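Local coordinates for uncharacterized protein (Treponema denticola ATCC 35404, PDB 6R9N), which senses ferrous iron and oxygen for bacterial chemotaxis by stabilising an iron-peroxy species at a diiron site in a metallo-beta-lactamase-type fold, at residues A[36-41]-A[162-167]; A[49-54]-A[90-95]; A[82-87]-A[223-228]; A[219-222]-A[228-231]. One frame throughout, in Å; residues are numbered along the deposited sequence.

Contact 1. Residues A[36-41]-A[162-167]; sequences MQYLIV and ILFSGD. With FE (Fe (III) ion), chain D; FE (Fe (III) ion), chain C; PER (peroxide ion), chain E; O (oxygen atom), chain F.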
loop_
_atom_site.group_PDB
_atom_site.type_symbol
_atom_site.label_atom_id
_atom_site.label_comp_id
_atom_site.label_asym_id
_atom_site.label_seq_id
_atom_site.Cartn_x
_atom_site.Cartn_y
_atom_site.Cartn_z
ATOM N N MET A 36 13.863 4.974 -7.108
ATOM C CA MET A 36 14.684 4.544 -8.239
ATOM C C MET A 36 13.780 4.004 -9.337
ATOM O O MET A 36 12.920 3.164 -9.064
ATOM C CB MET A 36 15.695 3.473 -7.825
ATOM C CG MET A 36 16.549 3.854 -6.604
ATOM S SD MET A 36 18.023 4.715 -7.144
ATOM C CE MET A 36 18.999 3.308 -7.703
ATOM N N GLN A 37 13.974 4.479 -10.569
ATOM C CA GLN A 37 13.213 4.037 -11.734
ATOM C C GLN A 37 14.128 3.282 -12.680
ATOM O O GLN A 37 15.291 3.655 -12.858
ATOM C CB GLN A 37 12.592 5.215 -12.493
ATOM C CG GLN A 37 11.427 5.872 -11.805
ATOM C CD GLN A 37 11.899 6.760 -10.682
ATOM O OE1 GLN A 37 11.425 6.658 -9.544
ATOM N NE2 GLN A 37 12.869 7.620 -10.984
ATOM N N TYR A 38 13.602 2.231 -13.303
ATOM C CA TYR A 38 14.414 1.405 -14.181
ATOM C C TYR A 38 13.752 1.232 -15.541
ATOM O O TYR A 38 12.533 1.348 -15.687
ATOM C CB TYR A 38 14.700 0.048 -13.547
ATOM C CG TYR A 38 15.448 0.158 -12.235
ATOM C CD1 TYR A 38 16.846 0.222 -12.198
ATOM C CD2 TYR A 38 14.754 0.197 -11.026
ATOM C CE1 TYR A 38 17.524 0.314 -10.991
ATOM C CE2 TYR A 38 15.421 0.285 -9.818
ATOM C CZ TYR A 38 16.793 0.340 -9.802
ATOM O OH TYR A 38 17.420 0.422 -8.583
ATOM N N LEU A 39 14.592 1.001 -16.547
ATOM C CA LEU A 39 14.142 0.788 -17.914
ATOM C C LEU A 39 14.889 -0.408 -18.476
ATOM O O LEU A 39 16.110 -0.519 -18.308
ATOM C CB LEU A 39 14.379 2.027 -18.784
ATOM C CG LEU A 39 14.088 1.918 -20.285
ATOM C CD1 LEU A 39 12.592 1.839 -20.533
ATOM C CD2 LEU A 39 14.684 3.118 -21.040
ATOM N N ILE A 40 14.150 -1.323 -19.088
ATOM C CA ILE A 40 14.714 -2.394 -19.897
ATOM C C ILE A 40 14.396 -2.092 -21.352
ATOM O O ILE A 40 13.257 -1.745 -21.682
ATOM C CB ILE A 40 14.174 -3.765 -19.472
ATOM C CG1 ILE A 40 14.664 -4.082 -18.059
ATOM C CG2 ILE A 40 14.603 -4.838 -20.462
ATOM C CD1 ILE A 40 13.818 -5.101 -17.334
ATOM N N VAL A 41 15.413 -2.169 -22.210
ATOM C CA VAL A 41 15.261 -2.012 -23.650
ATOM C C VAL A 41 15.672 -3.329 -24.285
ATOM O O VAL A 41 16.708 -3.896 -23.923
ATOM C CB VAL A 41 16.117 -0.844 -24.187
ATOM C CG1 VAL A 41 16.044 -0.759 -25.715
ATOM C CG2 VAL A 41 15.691 0.472 -23.555
ATOM N N ILE A 162 19.736 -9.371 -13.415
ATOM C CA ILE A 162 19.416 -8.312 -12.455
ATOM C C ILE A 162 18.005 -8.558 -11.934
ATOM O O ILE A 162 17.076 -8.788 -12.720
ATOM C CB ILE A 162 19.529 -6.912 -13.086
ATOM C CG1 ILE A 162 20.965 -6.635 -13.566
ATOM C CG2 ILE A 162 19.073 -5.837 -12.085
ATOM C CD1 ILE A 162 21.096 -5.399 -14.441
ATOM N N LEU A 163 17.851 -8.557 -10.612
ATOM C CA LEU A 163 16.553 -8.622 -9.962
ATOM C C LEU A 163 16.156 -7.218 -9.519
ATOM O O LEU A 163 16.798 -6.634 -8.632
ATOM C CB LEU A 163 16.598 -9.566 -8.761
ATOM C CG LEU A 163 15.337 -9.596 -7.893
ATOM C CD1 LEU A 163 14.163 -10.182 -8.669
ATOM C CD2 LEU A 163 15.568 -10.378 -6.607
ATOM N N PHE A 164 15.093 -6.678 -10.112
ATOM C CA PHE A 164 14.444 -5.503 -9.533
ATOM C C PHE A 164 13.565 -5.974 -8.375
ATOM O O PHE A 164 12.683 -6.814 -8.566
ATOM C CB PHE A 164 13.618 -4.762 -10.583
ATOM C CG PHE A 164 12.665 -3.744 -10.003
ATOM C CD1 PHE A 164 13.139 -2.588 -9.398
ATOM C CD2 PHE A 164 11.292 -3.939 -10.080
ATOM C CE1 PHE A 164 12.261 -1.649 -8.849
ATOM C CE2 PHE A 164 10.404 -3.000 -9.538
ATOM C CZ PHE A 164 10.891 -1.857 -8.927
ATOM N N SER A 165 13.803 -5.454 -7.173
ATOM C CA SER A 165 13.284 -6.086 -5.965
ATOM C C SER A 165 12.192 -5.275 -5.267
ATOM O O SER A 165 11.770 -5.653 -4.175
ATOM C CB SER A 165 14.440 -6.350 -4.991
ATOM O OG SER A 165 15.109 -5.137 -4.668
ATOM N N GLY A 166 11.716 -4.186 -5.865
ATOM C CA GLY A 166 10.703 -3.387 -5.199
ATOM C C GLY A 166 11.252 -2.768 -3.928
ATOM O O GLY A 166 12.348 -2.211 -3.911
ATOM N N ASP A 167 10.467 -2.830 -2.850
ATOM C CA ASP A 167 10.920 -2.282 -1.570
ATOM C C ASP A 167 11.987 -3.141 -0.899
ATOM O O ASP A 167 12.564 -2.713 0.103
ATOM C CB ASP A 167 9.745 -2.124 -0.604
ATOM C CG ASP A 167 8.883 -0.929 -0.921
ATOM O OD1 ASP A 167 9.359 0.005 -1.596
ATOM O OD2 ASP A 167 7.710 -0.930 -0.498
HETATM FE FE FE D . 5.984 0.253 -0.554
HETATM FE FE FE C . 8.607 2.041 -1.908
HETATM O O1 PER E . 8.255 2.150 0.356
HETATM O O2 PER E . 7.041 1.569 1.010
HETATM O O O F . 6.600 1.528 -2.085
#

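Contact 2. Residues A[49-54]-A[90-95]; sequences LDPGGV and ALWLGI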
loop_
_atom_site.group_PDB
_atom_site.type_symbol
_atom_site.label_atom_id
_atom_site.label_comp_id
_atom_site.label_asym_id
_atom_site.label_seq_id
_atom_site.Cartn_x
_atom_site.Cartn_y
_atom_site.Cartn_z
ATOM N N LEU A 49 9.958 0.090 -15.195
ATOM C CA LEU A 49 9.793 -0.463 -13.853
ATOM C C LEU A 49 9.528 0.642 -12.833
ATOM O O LEU A 49 10.347 1.556 -12.671
ATOM C CB LEU A 49 11.025 -1.263 -13.435
ATOM C CG LEU A 49 11.500 -2.412 -14.317
ATOM C CD1 LEU A 49 12.441 -3.315 -13.561
ATOM C CD2 LEU A 49 10.339 -3.209 -14.838
ATOM N N ASP A 50 8.402 0.514 -12.106
ATOM C CA ASP A 50 7.968 1.388 -11.013
ATOM C C ASP A 50 8.262 2.850 -11.320
ATOM O O ASP A 50 9.094 3.486 -10.659
ATOM C CB ASP A 50 8.626 0.972 -9.699
ATOM C CG ASP A 50 7.959 -0.243 -9.086
ATOM O OD1 ASP A 50 7.191 -0.925 -9.815
ATOM O OD2 ASP A 50 8.191 -0.518 -7.881
ATOM N N PRO A 51 7.615 3.405 -12.341
ATOM C CA PRO A 51 7.906 4.771 -12.758
ATOM C C PRO A 51 7.273 5.830 -11.876
ATOM O O PRO A 51 7.380 7.015 -12.200
ATOM C CB PRO A 51 7.296 4.805 -14.164
ATOM C CG PRO A 51 6.052 3.958 -14.000
ATOM C CD PRO A 51 6.399 2.884 -12.992
ATOM N N GLY A 52 6.650 5.429 -10.770
ATOM C CA GLY A 52 5.775 6.337 -10.061
ATOM C C GLY A 52 6.487 7.564 -9.548
ATOM O O GLY A 52 7.698 7.586 -9.328
ATOM N N GLY A 53 5.675 8.586 -9.315
ATOM C CA GLY A 53 6.160 9.910 -9.023
ATOM C C GLY A 53 5.652 10.836 -10.107
ATOM O O GLY A 53 6.293 10.996 -11.153
ATOM N N VAL A 54 4.476 11.427 -9.875
ATOM C CA VAL A 54 3.919 12.412 -10.796
ATOM C C VAL A 54 4.866 13.593 -10.993
ATOM O O VAL A 54 4.734 14.342 -11.971
ATOM C CB VAL A 54 2.540 12.888 -10.287
ATOM C CG1 VAL A 54 2.710 13.984 -9.242
ATOM C CG2 VAL A 54 1.685 13.378 -11.431
ATOM N N ALA A 90 -1.433 7.927 -14.678
ATOM C CA ALA A 90 -2.233 8.613 -15.694
ATOM C C ALA A 90 -1.353 9.228 -16.776
ATOM O O ALA A 90 -1.698 9.190 -17.964
ATOM C CB ALA A 90 -3.114 9.683 -15.049
ATOM N N LEU A 91 -0.202 9.784 -16.389
ATOM C CA LEU A 91 0.681 10.410 -17.367
ATOM C C LEU A 91 1.285 9.383 -18.320
ATOM O O LEU A 91 1.434 9.654 -19.517
ATOM C CB LEU A 91 1.787 11.177 -16.649
ATOM C CG LEU A 91 1.280 12.190 -15.629
ATOM C CD1 LEU A 91 2.441 12.738 -14.831
ATOM C CD2 LEU A 91 0.518 13.309 -16.346
ATOM N N TRP A 92 1.659 8.206 -17.815
ATOM C CA TRP A 92 2.259 7.215 -18.701
ATOM C C TRP A 92 1.225 6.616 -19.642
ATOM O O TRP A 92 1.549 6.295 -20.795
ATOM C CB TRP A 92 2.949 6.122 -17.885
ATOM C CG TRP A 92 4.104 6.652 -17.098
ATOM C CD1 TRP A 92 4.139 6.903 -15.752
ATOM C CD2 TRP A 92 5.383 7.030 -17.609
ATOM N NE1 TRP A 92 5.369 7.404 -15.397
ATOM C CE2 TRP A 92 6.149 7.491 -16.520
ATOM C CE3 TRP A 92 5.957 7.021 -18.884
ATOM C CZ2 TRP A 92 7.455 7.934 -16.665
ATOM C CZ3 TRP A 92 7.264 7.470 -19.027
ATOM C CH2 TRP A 92 7.995 7.917 -17.924
ATOM N N LEU A 93 -0.026 6.485 -19.187
ATOM C CA LEU A 93 -1.074 5.930 -20.042
ATOM C C LEU A 93 -1.392 6.834 -21.220
ATOM O O LEU A 93 -1.871 6.343 -22.249
ATOM C CB LEU A 93 -2.357 5.662 -19.231
ATOM C CG LEU A 93 -2.304 4.504 -18.228
ATOM C CD1 LEU A 93 -3.679 4.232 -17.634
ATOM C CD2 LEU A 93 -1.743 3.245 -18.872
ATOM N N GLY A 94 -1.098 8.132 -21.108
ATOM C CA GLY A 94 -1.419 9.048 -22.183
ATOM C C GLY A 94 -0.432 9.018 -23.328
ATOM O O GLY A 94 -0.813 9.278 -24.473
ATOM N N ILE A 95 0.836 8.712 -23.057
ATOM C CA ILE A 95 1.873 8.739 -24.087
ATOM C C ILE A 95 2.350 7.358 -24.497
ATOM O O ILE A 95 3.245 7.255 -25.352
ATOM C CB ILE A 95 3.069 9.599 -23.656
ATOM C CG1 ILE A 95 3.674 9.067 -22.364
ATOM C CG2 ILE A 95 2.648 11.042 -23.509
ATOM C CD1 ILE A 95 5.006 9.683 -22.080
#

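Contact 3. Residues A[82-87]-A[223-228]; sequences DPDVSS and PQHGAI. With FE (Fe (III) ion), chain C; FE (Fe (III) ion), chain D; O (oxygen atom), chain F; PER (peroxide ion), chain E.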
loop_
_atom_site.group_PDB
_atom_site.type_symbol
_atom_site.label_atom_id
_atom_site.label_comp_id
_atom_site.label_asym_id
_atom_site.label_seq_id
_atom_site.Cartn_x
_atom_site.Cartn_y
_atom_site.Cartn_z
ATOM N N ASP A 82 1.705 1.007 -3.903
ATOM C CA ASP A 82 2.019 2.220 -3.158
ATOM C C ASP A 82 2.114 3.453 -4.061
ATOM O O ASP A 82 2.459 3.353 -5.240
ATOM C CB ASP A 82 3.337 2.049 -2.411
ATOM C CG ASP A 82 3.171 1.285 -1.149
ATOM O OD1 ASP A 82 2.030 0.845 -0.869
ATOM O OD2 ASP A 82 4.171 1.132 -0.430
ATOM N N PRO A 83 1.835 4.640 -3.509
ATOM C CA PRO A 83 1.947 5.874 -4.311
ATOM C C PRO A 83 3.347 6.160 -4.837
ATOM O O PRO A 83 3.481 6.693 -5.946
ATOM C CB PRO A 83 1.479 6.962 -3.328
ATOM C CG PRO A 83 0.550 6.224 -2.398
ATOM C CD PRO A 83 1.182 4.879 -2.212
ATOM N N ASP A 84 4.404 5.831 -4.096
ATOM C CA ASP A 84 5.729 6.037 -4.682
ATOM C C ASP A 84 6.001 5.113 -5.875
ATOM O O ASP A 84 6.988 5.323 -6.585
ATOM C CB ASP A 84 6.818 5.876 -3.606
ATOM C CG ASP A 84 6.823 4.493 -2.969
ATOM O OD1 ASP A 84 5.734 3.954 -2.731
ATOM O OD2 ASP A 84 7.909 3.931 -2.705
ATOM N N VAL A 85 5.163 4.099 -6.105
ATOM C CA VAL A 85 5.289 3.195 -7.252
ATOM C C VAL A 85 4.434 3.654 -8.418
ATOM O O VAL A 85 4.873 3.613 -9.569
ATOM C CB VAL A 85 4.907 1.748 -6.852
ATOM C CG1 VAL A 85 4.822 0.848 -8.094
ATOM C CG2 VAL A 85 5.884 1.175 -5.849
ATOM N N SER A 86 3.194 4.038 -8.111
ATOM C CA SER A 86 2.090 4.106 -9.048
ATOM C C SER A 86 1.544 5.502 -9.316
ATOM O O SER A 86 0.657 5.629 -10.165
ATOM C CB SER A 86 0.937 3.246 -8.514
ATOM O OG SER A 86 0.432 3.849 -7.329
ATOM N N SER A 87 1.990 6.531 -8.580
ATOM C CA SER A 87 1.321 7.839 -8.620
ATOM C C SER A 87 1.216 8.431 -10.031
ATOM O O SER A 87 0.246 9.138 -10.331
ATOM C CB SER A 87 2.019 8.826 -7.685
ATOM O OG SER A 87 3.414 8.854 -7.921
ATOM N N PRO A 223 16.918 -2.164 -5.880
ATOM C CA PRO A 223 15.680 -1.846 -5.173
ATOM C C PRO A 223 15.024 -0.570 -5.691
ATOM O O PRO A 223 15.593 0.198 -6.472
ATOM C CB PRO A 223 16.150 -1.677 -3.716
ATOM C CG PRO A 223 17.559 -1.130 -3.850
ATOM C CD PRO A 223 18.121 -1.684 -5.168
ATOM N N GLN A 224 13.797 -0.362 -5.233
ATOM C CA GLN A 224 13.029 0.820 -5.579
ATOM C C GLN A 224 13.506 2.063 -4.828
ATOM O O GLN A 224 13.083 3.172 -5.172
ATOM C CB GLN A 224 11.541 0.530 -5.306
ATOM C CG GLN A 224 10.556 1.417 -6.026
ATOM C CD GLN A 224 9.611 2.090 -5.058
ATOM O OE1 GLN A 224 9.147 1.469 -4.084
ATOM N NE2 GLN A 224 9.310 3.368 -5.314
ATOM N N HIS A 225 14.370 1.907 -3.818
ATOM C CA HIS A 225 14.988 3.027 -3.106
ATOM C C HIS A 225 16.438 2.694 -2.783
ATOM O O HIS A 225 16.721 1.626 -2.235
ATOM C CB HIS A 225 14.272 3.357 -1.781
ATOM C CG HIS A 225 12.777 3.378 -1.871
ATOM N ND1 HIS A 225 12.069 4.509 -2.220
ATOM C CD2 HIS A 225 11.853 2.418 -1.621
ATOM C CE1 HIS A 225 10.777 4.242 -2.196
ATOM N NE2 HIS A 225 10.620 2.977 -1.848
ATOM N N GLY A 226 17.353 3.610 -3.103
ATOM C CA GLY A 226 18.727 3.482 -2.663
ATOM C C GLY A 226 19.583 2.689 -3.618
ATOM O O GLY A 226 19.134 2.190 -4.652
ATOM N N ALA A 227 20.850 2.548 -3.234
ATOM C CA ALA A 227 21.860 2.020 -4.136
ATOM C C ALA A 227 21.666 0.523 -4.372
ATOM O O ALA A 227 20.997 -0.182 -3.609
ATOM C CB ALA A 227 23.263 2.292 -3.596
ATOM N N ILE A 228 22.295 0.050 -5.443
ATOM C CA ILE A 228 22.131 -1.294 -5.995
ATOM C C ILE A 228 23.173 -2.227 -5.390
ATOM O O ILE A 228 24.333 -1.843 -5.210
ATOM C CB ILE A 228 22.252 -1.244 -7.537
ATOM C CG1 ILE A 228 21.070 -0.481 -8.139
ATOM C CG2 ILE A 228 22.377 -2.662 -8.141
ATOM C CD1 ILE A 228 21.394 0.287 -9.401
HETATM FE FE FE C . 8.607 2.041 -1.908
HETATM FE FE FE D . 5.984 0.253 -0.554
HETATM O O O F . 6.600 1.528 -2.085
HETATM O O1 PER E . 8.255 2.150 0.356
HETATM O O2 PER E . 7.041 1.569 1.010
#

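Contact 4. Residues A[219-222]-A[228-231]; sequences LMIA and IYKD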
loop_
_atom_site.group_PDB
_atom_site.type_symbol
_atom_site.label_atom_id
_atom_site.label_comp_id
_atom_site.label_asym_id
_atom_site.label_seq_id
_atom_site.Cartn_x
_atom_site.Cartn_y
_atom_site.Cartn_z
ATOM N N LEU A 219 22.984 -11.550 -10.247
ATOM C CA LEU A 219 24.225 -10.811 -10.103
ATOM C C LEU A 219 24.027 -9.441 -9.475
ATOM O O LEU A 219 24.978 -8.894 -8.909
ATOM C CB LEU A 219 24.894 -10.667 -11.471
ATOM C CG LEU A 219 25.293 -12.024 -12.065
ATOM C CD1 LEU A 219 25.717 -11.899 -13.519
ATOM C CD2 LEU A 219 26.407 -12.648 -11.225
ATOM N N MET A 220 22.819 -8.883 -9.544
ATOM C CA MET A 220 22.506 -7.607 -8.910
ATOM C C MET A 220 21.124 -7.675 -8.280
ATOM O O MET A 220 20.226 -8.357 -8.787
ATOM C CB MET A 220 22.482 -6.422 -9.892
ATOM C CG MET A 220 23.797 -5.982 -10.460
ATOM S SD MET A 220 23.577 -4.485 -11.453
ATOM C CE MET A 220 25.156 -4.499 -12.299
ATOM N N ILE A 221 20.949 -6.907 -7.207
ATOM C CA ILE A 221 19.640 -6.639 -6.634
ATOM C C ILE A 221 19.438 -5.129 -6.658
ATOM O O ILE A 221 20.156 -4.390 -5.970
ATOM C CB ILE A 221 19.511 -7.209 -5.210
ATOM C CG1 ILE A 221 19.553 -8.742 -5.265
ATOM C CG2 ILE A 221 18.222 -6.712 -4.543
ATOM C CD1 ILE A 221 19.506 -9.448 -3.911
ATOM N N ALA A 222 18.458 -4.670 -7.446
ATOM C CA ALA A 222 18.223 -3.245 -7.652
ATOM C C ALA A 222 16.903 -2.849 -7.014
ATOM O O ALA A 222 15.838 -3.146 -7.573
ATOM C CB ALA A 222 18.214 -2.903 -9.142
ATOM N N ILE A 228 22.295 0.050 -5.443
ATOM C CA ILE A 228 22.131 -1.294 -5.995
ATOM C C ILE A 228 23.173 -2.227 -5.390
ATOM O O ILE A 228 24.333 -1.843 -5.210
ATOM C CB ILE A 228 22.252 -1.244 -7.537
ATOM C CG1 ILE A 228 21.070 -0.481 -8.139
ATOM C CG2 ILE A 228 22.377 -2.662 -8.141
ATOM C CD1 ILE A 228 21.394 0.287 -9.401
ATOM N N TYR A 229 22.768 -3.463 -5.091
ATOM C CA TYR A 229 23.686 -4.493 -4.609
ATOM C C TYR A 229 24.233 -5.285 -5.788
ATOM O O TYR A 229 23.461 -5.764 -6.626
ATOM C CB TYR A 229 22.969 -5.442 -3.634
ATOM C CG TYR A 229 22.229 -4.731 -2.517
ATOM C CD1 TYR A 229 20.950 -4.213 -2.714
ATOM C CD2 TYR A 229 22.807 -4.579 -1.269
ATOM C CE1 TYR A 229 20.275 -3.558 -1.693
ATOM C CE2 TYR A 229 22.142 -3.928 -0.245
ATOM C CZ TYR A 229 20.877 -3.413 -0.466
ATOM O OH TYR A 229 20.221 -2.742 0.543
ATOM N N LYS A 230 25.556 -5.397 -5.880
ATOM C CA LYS A 230 26.157 -6.229 -6.913
ATOM C C LYS A 230 27.277 -7.063 -6.306
ATOM O O LYS A 230 27.805 -6.746 -5.236
ATOM C CB LYS A 230 26.634 -5.413 -8.126
ATOM C CG LYS A 230 27.914 -4.633 -7.940
ATOM C CD LYS A 230 28.406 -4.106 -9.299
ATOM C CE LYS A 230 29.413 -2.959 -9.151
ATOM N NZ LYS A 230 30.671 -3.329 -8.447
ATOM N N ASP A 231 27.561 -8.187 -6.965
ATOM C CA ASP A 231 28.674 -9.101 -6.643
ATOM C C ASP A 231 28.530 -9.583 -5.201
ATOM O O ASP A 231 27.439 -10.029 -4.817
ATOM C CB ASP A 231 29.985 -8.388 -6.953
ATOM C CG ASP A 231 30.118 -8.023 -8.412
ATOM O OD1 ASP A 231 29.515 -8.714 -9.260
ATOM O OD2 ASP A 231 30.817 -7.030 -8.703
#

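Contact 1. Residues A[36-41]-A[162-167]
Tyr38 and Phe164 meet in the hydrophobic core between the two facing sheets of the metallo-beta-lactamase alpha-beta-beta-alpha sandwich, each ring reaching inward from its own sheet. The rings are inclined, with planes at 58° and centroids 5.5 Å apart. The touch is local: the CD2-CE2 side of tyrosine lies across the CD1-CE1 side of phenylalanine, closest at Tyr38 CD2 to Phe164 CD1, 3.6 Å. Phe164 holds CG anti to the backbone N (chi1 166°), which extends its ring alongside the chain that follows, where Gly166 N sits 3.8 Å above the centre of one ring face. The hydroxyl of the buried Tyr38 is hydrogen-bonded to the carbonyl of Pro223. Three residues beyond Phe164 the same segment reaches the diiron site. Asp167 bridges the two metals, OD1 binding the iron of chain C at 2.2 Å and OD2 the iron of chain D at 2.1 Å. The bound peroxide lies beside this carboxylate, with Asp167 OD2 3.0 Å from PER O2. His80, Asp82 and His148 complete the protein ligands of one iron, and Asp84, Gln224 and His225 those of the other. Around the aromatic pair, Phe164 also packs on Leu49 of strand 45-49, which neighbours strand 38-42, while Tyr38 rests on Ala222 of strand 220-222, the parallel neighbour of strand 162-164.

Contact 2. Residues A[49-54]-A[90-95]
Leu91, near the start of helix 89-95, meets Val54 near the surface. Its CD1, at the end of a chain extended at chi2 (171°), touches Val54 CG2 at 3.5 Å, with Val54 O a little farther off. Val54 CG2, the branch anti to the backbone N, is the one that meets it; the two side chains approach at a slant, methyl to methyl. Trp92 comes next and makes the deeper half of the contact. Pro51 lies over one face of its indole: Pro51 CG stands 4.1 Å from the centroid of the five-membered ring, 28° off the normal, a CH-pi contact. Pro51 CB settles nearer the rim, 3.5 Å from Trp92 NE1 and 3.8 Å from Trp92 CE2. The pyrrolidine ring thus lies along the indole on its pyrrole side, and no hydrogen bond crosses between the segments. Phe57 meets the indole edge-to-face, and Val60, Ile64 and Ile76 pack on it as well. Past Trp92 the helix is loosely bonded, Gly94 N reaching Ala90 O only weakly. Pro51 follows Asp50, whose OD2 accepts a hydrogen bond from Ser79, the residue before the iron ligand His80. The arrangement is that of the outer helical layer of a metallo-beta-lactamase sandwich, helices 57-65 and 89-95 packed together beside the sheet, with the second also against the loop that follows strand 45-49.

Contact 3. Residues A[82-87]-A[223-228]
Asp84, Gln224 and His225 bind the same iron and join two parts of the metallo-beta-lactamase active site: the His80-x-Asp82-x-Asp84 motif, which runs into the start of helix 83-86 and is reminiscent of the H-x-E-x-D motif of flavodiiron proteins, and the Gln224-His225 loop after strand 220-222. The iron of chain C takes Asp84 OD2 at 2.2 Å, Gln224 OE1 at 2.3 Å and His225 NE2 at 2.2 Å. Bonded to that iron as well are Asp167, the peroxide and the oxygen atom. The glutamine amide is held at both ends, for besides its metal bond Gln224 NE2 donates to Asp84 OD2 at 3.0 Å. That oxygen lies in the amide plane of Gln224, whereas the donor arrives 60° out of the carboxylate plane; the same aspartate oxygen also binds the iron. Gln224 reaches inward with CG anti to the backbone N and a bend at chi2 (-125°). His225 turns the CE1 side of its ring toward Asp84 OD2, which lies in the ring plane, while His225 ND1 is hydrogen-bonded to the carbonyl of Gln34, fixing the ring's orientation. Val85 CG2 lines the pocket, 3.7 Å from Gln224 OE1. Asp82 binds the other iron through OD2, and its OD1 is hydrogen-bonded to Gln81 of the second subunit. Behind it the helical turn is tied by Ser86 OG, which donates to Asp82 O at 3.0 Å from above the carbonyl plane.

Contact 4. Residues A[219-222]-A[228-231]
Ile221 and Tyr229 form an antiparallel hydrogen-bonded pair: Ile221 N donates to Tyr229 O at 2.8 Å and Tyr229 N to Ile221 O at 2.9 Å. A weak third bond, Asp231 N to Leu219 O, extends the ladder past the non-hydrogen-bonded pair Met220-Lys230. Between the rungs Met220 CA lies 3.1 Å from Tyr229 O, a CA-H...O contact. On one face Met220 and Lys230 run side by side, Met220 CG 3.7 Å from Lys230 CB, and Ile228 CG1 packs on Ala222 CB at 3.9 Å while its CG2 nears Met220 SD. On the other face the Tyr229 ring presents its edge to the backbone, with Ile221 O in the ring plane 3.4 Å from Tyr229 CD1. Farther out, Tyr229 OH is hydrogen-bonded to the carbonyl of Gly169, and Lys230 makes a cation-pi contact with Phe181. The hairpin ends the six-stranded sheet: strand 220-222 runs parallel to strand 162-164, and strand 229-230 is outermost. Helices 185-199 and 232-242 cover the face of Ile221 and Tyr229, whereas Ala222 and Ile228 look toward Tyr38 of strand 38-42 in the facing sheet.

In the fold
From the N terminus, strand 38-42 opens contact 1, which closes a loop of about 120 residues when strand 162-164 of the second sheet arrives. Contact 2 is nested inside that loop, joining the loop after strand 45-49 to helix 89-95. Contact 3 starts within both loops, at helix 83-86, and closes at 223-228, so it crosses contacts 1 and 2; with contact 1 it shares both irons, the peroxide and the oxygen atom. Contact 4 is a short hairpin in series with contacts 1 and 2, and it shares Ile228 with contact 3. Together they tie sheet to sheet, helix to loop and the sheet edge to the metal site.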